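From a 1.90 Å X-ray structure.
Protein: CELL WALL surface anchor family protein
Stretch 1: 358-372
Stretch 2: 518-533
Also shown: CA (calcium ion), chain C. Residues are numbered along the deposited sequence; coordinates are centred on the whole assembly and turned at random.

Stretch 1 (358-372) FTQKALMKADEILTQ
Stretch 2 518-533: PTRWYYNGNIAPDGYD

Stretch 1 is helical from Thr359 to Gln372 and continues beyond it, with Phe358 (phi/psi -101/75) at the N-cap position. Stretch 2 enters as a helix already under way at Pro518; after Ile527 (-117/-48) comes a 3-10 segment, Ala528 to Asp530, then Gly531 at 89/11, where a beta carbon would jam against the preceding carbonyl oxygen, and extended Tyr532 (-64/147). The two helices run in nearly the same direction, their axes 15° apart and 9.9 Å at closest approach. In CA–CA register, Gln360 lies 5.4 Å from Thr519, Leu363 7.7 Å from Tyr523, Asp367 6.7 Å from Ile527 and Leu370 9.2 Å from Tyr532. The contact buries 594 Å², both sides summed, and Leu363, Asp367, Tyr522 and Tyr532 are all buried.

At the close N-terminal end the small side chain of Thr519 (chi1 m) suits the narrow gap: its CG2 lies 4.0 Å from Gln360 N. Water 1 joins the helices here, accepting from Gln360 N at 2.8 Å and donating to Thr519 OG1 at 2.8 Å.

Tyr522 (chi1 159°, chi2 74°) is the knob, set among Gln360, Leu363, Met364 and Asp367. Leu363 (m, t) meets its ring edge, CB to Tyr522 CE2 3.8 Å, and also packs CB against Ile527 CD1 at 3.8 Å. Met364 (m, t, p) bends so that SD sits 4.8 Å from the Tyr522 ring centroid, oblique to the ring. The phenol places a polar tip beyond this apolar packing: Tyr522 OH is 2.5 Å from water 2, which donates to Asp367 OD2 at 2.6 Å.

Asp367 (chi1 t, chi2 33°) is the centre of the contact. Its carboxylate binds calcium through OD1 at 2.6 Å and OD2 at 2.4 Å, while stretch 2 supplies Asn526 O at 2.3 Å and Asp530 OD2 (chi1 m) at 2.4 Å; waters 3, 4 and 5 lie 2.4, 2.5 and 2.4 Å from the ion. Calcium thus lets the carboxylate oxygens Asp367 OD1 and Asp530 OD2 approach to 3.1 Å without a hydrogen bond between them. Asn526 (chi1 m) gives its backbone oxygen to the metal, while its side-chain ND2 donates to Tyr522 O at 2.9 Å.

Tyr532 (chi1 m, chi2 -31°) closes the C-terminal end: its OH donates to Asp367 OD1 at 2.7 Å. Leu370 (m, t) covers one face of its ring, with CD1 3.8 Å from the Tyr532 centroid, a CH-pi contact nearly along the ring normal. Thr371 (chi1 m) donates from OG1 to Asp367 O at 2.9 Å and accepts from calcium-bound water 3 at 2.6 Å.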

# COMPACT_ATOMS: atom_id res chain seq x y z
N PHE A 358 -33.96 14.00 -30.80
CA PHE A 358 -34.09 13.30 -32.10
C PHE A 358 -33.76 11.81 -31.93
O PHE A 358 -32.68 11.35 -32.26
CB PHE A 358 -33.18 13.92 -33.14
CG PHE A 358 -33.45 13.50 -34.57
CD1 PHE A 358 -34.41 12.53 -34.91
CD2 PHE A 358 -32.79 14.18 -35.58
CE1 PHE A 358 -34.64 12.20 -36.26
CE2 PHE A 358 -33.02 13.87 -36.95
CZ PHE A 358 -33.93 12.87 -37.30
N THR A 359 -34.71 11.10 -31.32
CA THR A 359 -34.51 9.73 -30.83
C THR A 359 -34.20 8.82 -32.03
O THR A 359 -33.27 8.01 -31.95
CB THR A 359 -35.82 9.21 -30.18
OG1 THR A 359 -36.18 10.15 -29.17
CG2 THR A 359 -35.60 7.82 -29.47
N GLN A 360 -34.89 9.00 -33.15
CA GLN A 360 -34.68 8.10 -34.29
C GLN A 360 -33.25 8.05 -34.80
O GLN A 360 -32.68 7.02 -35.15
CB GLN A 360 -35.58 8.57 -35.44
CG GLN A 360 -35.56 7.64 -36.60
CD GLN A 360 -36.49 8.11 -37.74
OE1 GLN A 360 -37.12 9.19 -37.71
NE2 GLN A 360 -36.54 7.24 -38.78
N LYS A 361 -32.64 9.23 -34.80
CA LYS A 361 -31.29 9.37 -35.30
C LYS A 361 -30.29 8.64 -34.38
O LYS A 361 -29.29 8.04 -34.84
CB LYS A 361 -30.94 10.88 -35.44
CG LYS A 361 -29.56 11.19 -36.09
CD LYS A 361 -29.39 12.72 -36.39
CE LYS A 361 -28.22 12.91 -37.40
NZ LYS A 361 -28.02 14.35 -37.75
N ALA A 362 -30.58 8.67 -33.09
CA ALA A 362 -29.76 7.97 -32.14
C ALA A 362 -29.89 6.46 -32.30
O ALA A 362 -28.89 5.77 -32.25
CB ALA A 362 -30.21 8.35 -30.71
N LEU A 363 -31.12 5.96 -32.42
CA LEU A 363 -31.37 4.53 -32.64
C LEU A 363 -30.68 4.12 -33.95
O LEU A 363 -30.07 3.06 -34.03
CB LEU A 363 -32.89 4.29 -32.70
CG LEU A 363 -33.63 4.38 -31.36
CD1 LEU A 363 -35.17 4.43 -31.62
CD2 LEU A 363 -33.25 3.26 -30.37
N MET A 364 -30.78 4.95 -34.99
CA MET A 364 -30.04 4.70 -36.22
C MET A 364 -28.54 4.53 -36.09
O MET A 364 -27.97 3.63 -36.71
CB MET A 364 -30.35 5.69 -37.36
CG MET A 364 -31.76 5.63 -37.81
SD MET A 364 -32.28 7.10 -38.73
CE MET A 364 -30.99 7.21 -40.04
N LYS A 365 -27.91 5.40 -35.30
CA LYS A 365 -26.50 5.34 -35.05
C LYS A 365 -26.18 4.04 -34.28
O LYS A 365 -25.22 3.40 -34.63
CB LYS A 365 -26.02 6.59 -34.28
CG LYS A 365 -24.47 6.55 -34.13
CD LYS A 365 -23.79 6.34 -35.49
CE LYS A 365 -23.56 7.67 -36.18
NZ LYS A 365 -22.84 7.42 -37.46
N ALA A 366 -26.96 3.64 -33.28
CA ALA A 366 -26.69 2.35 -32.59
C ALA A 366 -26.82 1.17 -33.57
O ALA A 366 -25.96 0.30 -33.62
CB ALA A 366 -27.65 2.12 -31.43
N ASP A 367 -27.86 1.13 -34.40
CA ASP A 367 -27.98 0.03 -35.39
C ASP A 367 -26.80 0.03 -36.37
O ASP A 367 -26.28 -1.04 -36.67
CB ASP A 367 -29.30 0.24 -36.16
CG ASP A 367 -29.68 -0.94 -37.02
OD1 ASP A 367 -29.39 -2.09 -36.65
OD2 ASP A 367 -30.31 -0.76 -38.06
N GLU A 368 -26.35 1.21 -36.83
CA GLU A 368 -25.18 1.31 -37.70
C GLU A 368 -23.90 0.75 -37.07
O GLU A 368 -23.20 -0.07 -37.68
CB GLU A 368 -24.94 2.79 -38.13
CG GLU A 368 -23.70 3.03 -38.92
CD GLU A 368 -23.62 4.50 -39.41
OE1 GLU A 368 -24.31 5.44 -38.93
OE2 GLU A 368 -22.87 4.75 -40.37
N ILE A 369 -23.60 1.18 -35.85
CA ILE A 369 -22.43 0.65 -35.14
C ILE A 369 -22.48 -0.89 -35.00
O ILE A 369 -21.50 -1.56 -35.29
CB ILE A 369 -22.25 1.31 -33.75
CG1 ILE A 369 -21.89 2.79 -34.00
CG2 ILE A 369 -21.23 0.53 -32.87
CD1 ILE A 369 -21.92 3.56 -32.72
N LEU A 370 -23.59 -1.42 -34.51
CA LEU A 370 -23.70 -2.90 -34.33
C LEU A 370 -23.68 -3.62 -35.68
O LEU A 370 -22.96 -4.61 -35.84
CB LEU A 370 -24.98 -3.18 -33.56
CG LEU A 370 -24.94 -2.77 -32.10
CD1 LEU A 370 -26.36 -2.84 -31.56
CD2 LEU A 370 -23.93 -3.72 -31.28
N THR A 371 -24.39 -3.08 -36.67
CA THR A 371 -24.38 -3.71 -37.99
C THR A 371 -22.93 -3.75 -38.55
O THR A 371 -22.47 -4.75 -39.11
CB THR A 371 -25.42 -3.02 -38.94
OG1 THR A 371 -26.75 -3.26 -38.41
CG2 THR A 371 -25.35 -3.71 -40.32
N GLN A 372 -22.24 -2.62 -38.45
CA GLN A 372 -20.95 -2.49 -39.12
C GLN A 372 -19.82 -3.07 -38.31
O GLN A 372 -18.88 -3.60 -38.89
CB GLN A 372 -20.65 -1.04 -39.42
CG GLN A 372 -21.60 -0.59 -40.53
CD GLN A 372 -21.25 0.81 -40.92
OE1 GLN A 372 -20.30 1.37 -40.38
NE2 GLN A 372 -22.01 1.39 -41.84
N PRO A 518 -43.57 7.60 -36.37
CA PRO A 518 -42.48 7.27 -37.25
C PRO A 518 -41.27 6.66 -36.58
O PRO A 518 -40.61 5.79 -37.21
CB PRO A 518 -42.13 8.60 -37.93
CG PRO A 518 -42.69 9.64 -36.99
CD PRO A 518 -43.96 9.01 -36.50
N THR A 519 -40.95 7.11 -35.36
CA THR A 519 -39.81 6.54 -34.65
C THR A 519 -40.07 5.06 -34.34
O THR A 519 -39.18 4.21 -34.53
CB THR A 519 -39.47 7.36 -33.40
OG1 THR A 519 -39.31 8.74 -33.77
CG2 THR A 519 -38.21 6.74 -32.73
N ARG A 520 -41.29 4.75 -33.89
CA ARG A 520 -41.67 3.40 -33.59
C ARG A 520 -41.73 2.51 -34.84
O ARG A 520 -41.24 1.37 -34.83
CB ARG A 520 -43.04 3.39 -32.86
CG ARG A 520 -43.60 2.04 -32.67
CD ARG A 520 -44.87 2.09 -31.77
NE ARG A 520 -45.87 2.92 -32.41
CZ ARG A 520 -46.77 2.48 -33.29
NH1 ARG A 520 -46.81 1.21 -33.68
NH2 ARG A 520 -47.66 3.33 -33.78
N TRP A 521 -42.29 2.99 -35.94
CA TRP A 521 -42.25 2.25 -37.19
C TRP A 521 -40.82 2.02 -37.69
O TRP A 521 -40.54 0.93 -38.24
CB TRP A 521 -43.09 2.97 -38.26
CG TRP A 521 -44.52 3.03 -37.91
CD1 TRP A 521 -45.24 2.11 -37.20
CD2 TRP A 521 -45.46 4.02 -38.33
NE1 TRP A 521 -46.56 2.49 -37.14
CE2 TRP A 521 -46.71 3.68 -37.79
CE3 TRP A 521 -45.34 5.19 -39.07
CZ2 TRP A 521 -47.85 4.45 -38.01
CZ3 TRP A 521 -46.48 5.98 -39.28
CH2 TRP A 521 -47.70 5.61 -38.75
N TYR A 522 -39.98 3.04 -37.53
CA TYR A 522 -38.55 2.95 -37.84
C TYR A 522 -37.96 1.75 -37.03
O TYR A 522 -37.25 0.87 -37.56
CB TYR A 522 -37.74 4.21 -37.56
CG TYR A 522 -36.26 3.80 -37.44
CD1 TYR A 522 -35.48 3.44 -38.55
CD2 TYR A 522 -35.68 3.66 -36.19
CE1 TYR A 522 -34.16 3.00 -38.38
CE2 TYR A 522 -34.36 3.21 -35.99
CZ TYR A 522 -33.63 2.92 -37.12
OH TYR A 522 -32.35 2.45 -36.96
N TYR A 523 -38.24 1.73 -35.73
CA TYR A 523 -37.69 0.71 -34.82
C TYR A 523 -38.16 -0.68 -35.26
O TYR A 523 -37.32 -1.60 -35.43
CB TYR A 523 -38.12 0.99 -33.37
CG TYR A 523 -37.54 -0.01 -32.38
CD1 TYR A 523 -38.17 -1.23 -32.13
CD2 TYR A 523 -36.37 0.28 -31.69
CE1 TYR A 523 -37.64 -2.18 -31.19
CE2 TYR A 523 -35.86 -0.60 -30.75
CZ TYR A 523 -36.48 -1.81 -30.53
OH TYR A 523 -35.87 -2.67 -29.62
N ASN A 524 -39.47 -0.85 -35.44
CA ASN A 524 -40.04 -2.12 -35.87
C ASN A 524 -39.44 -2.60 -37.19
O ASN A 524 -39.21 -3.80 -37.39
CB ASN A 524 -41.56 -2.00 -36.11
CG ASN A 524 -42.33 -1.87 -34.81
OD1 ASN A 524 -41.81 -2.14 -33.74
ND2 ASN A 524 -43.58 -1.43 -34.91
N GLY A 525 -39.21 -1.64 -38.07
CA GLY A 525 -38.74 -2.02 -39.41
C GLY A 525 -37.26 -2.37 -39.52
O GLY A 525 -36.88 -3.14 -40.39
N ASN A 526 -36.42 -1.81 -38.66
CA ASN A 526 -34.95 -1.84 -38.86
C ASN A 526 -34.14 -2.23 -37.64
O ASN A 526 -32.92 -2.45 -37.76
CB ASN A 526 -34.50 -0.39 -39.22
CG ASN A 526 -35.21 0.11 -40.47
OD1 ASN A 526 -34.88 -0.28 -41.58
ND2 ASN A 526 -36.30 0.82 -40.26
N ILE A 527 -34.78 -2.27 -36.48
CA ILE A 527 -34.06 -2.68 -35.29
C ILE A 527 -34.64 -3.95 -34.69
O ILE A 527 -33.92 -4.88 -34.41
CB ILE A 527 -34.03 -1.56 -34.26
CG1 ILE A 527 -33.14 -0.41 -34.77
CG2 ILE A 527 -33.40 -2.11 -32.90
CD1 ILE A 527 -32.87 0.60 -33.76
N ALA A 528 -35.95 -4.04 -34.52
CA ALA A 528 -36.63 -5.22 -33.97
C ALA A 528 -36.26 -6.56 -34.65
O ALA A 528 -36.09 -7.55 -33.95
CB ALA A 528 -38.14 -5.03 -34.01
N PRO A 529 -36.11 -6.62 -35.99
CA PRO A 529 -35.79 -7.93 -36.63
C PRO A 529 -34.36 -8.41 -36.35
O PRO A 529 -34.05 -9.54 -36.60
CB PRO A 529 -35.92 -7.63 -38.14
CG PRO A 529 -36.70 -6.31 -38.19
CD PRO A 529 -36.28 -5.53 -36.97
N ASP A 530 -33.48 -7.58 -35.81
CA ASP A 530 -32.10 -7.95 -35.53
C ASP A 530 -31.80 -8.72 -34.24
O ASP A 530 -30.70 -9.23 -34.10
CB ASP A 530 -31.25 -6.69 -35.55
CG ASP A 530 -31.34 -5.96 -36.91
OD1 ASP A 530 -31.73 -6.56 -37.94
OD2 ASP A 530 -30.99 -4.78 -36.96
N GLY A 531 -32.70 -8.78 -33.26
CA GLY A 531 -32.46 -9.78 -32.21
C GLY A 531 -31.60 -9.13 -31.12
O GLY A 531 -31.11 -9.84 -30.26
N TYR A 532 -31.40 -7.82 -31.15
CA TYR A 532 -30.69 -7.09 -30.10
C TYR A 532 -31.43 -7.17 -28.77
O TYR A 532 -32.66 -7.22 -28.76
CB TYR A 532 -30.48 -5.64 -30.44
CG TYR A 532 -29.82 -5.26 -31.74
CD1 TYR A 532 -28.86 -6.07 -32.36
CD2 TYR A 532 -30.19 -4.06 -32.38
CE1 TYR A 532 -28.25 -5.69 -33.59
CE2 TYR A 532 -29.63 -3.69 -33.56
CZ TYR A 532 -28.63 -4.47 -34.14
OH TYR A 532 -28.04 -4.08 -35.33
N ASP A 533 -30.68 -7.19 -27.67
CA ASP A 533 -31.29 -6.78 -26.39
C ASP A 533 -31.28 -5.23 -26.36
O ASP A 533 -30.25 -4.57 -26.40
CB ASP A 533 -30.54 -7.33 -25.18
CG ASP A 533 -30.55 -8.85 -25.15
OD1 ASP A 533 -31.57 -9.38 -24.67
OD2 ASP A 533 -29.57 -9.49 -25.60
CA CA C . -30.89 -3.04 -38.56
O HOH W 1 -37.22 10.51 -33.39
O HOH W 2 -31.15 1.59 -38.94
O HOH W 3 -28.91 -3.98 -39.58
O HOH W 4 -32.17 -4.72 -39.81
O HOH W 5 -31.50 -2.10 -40.66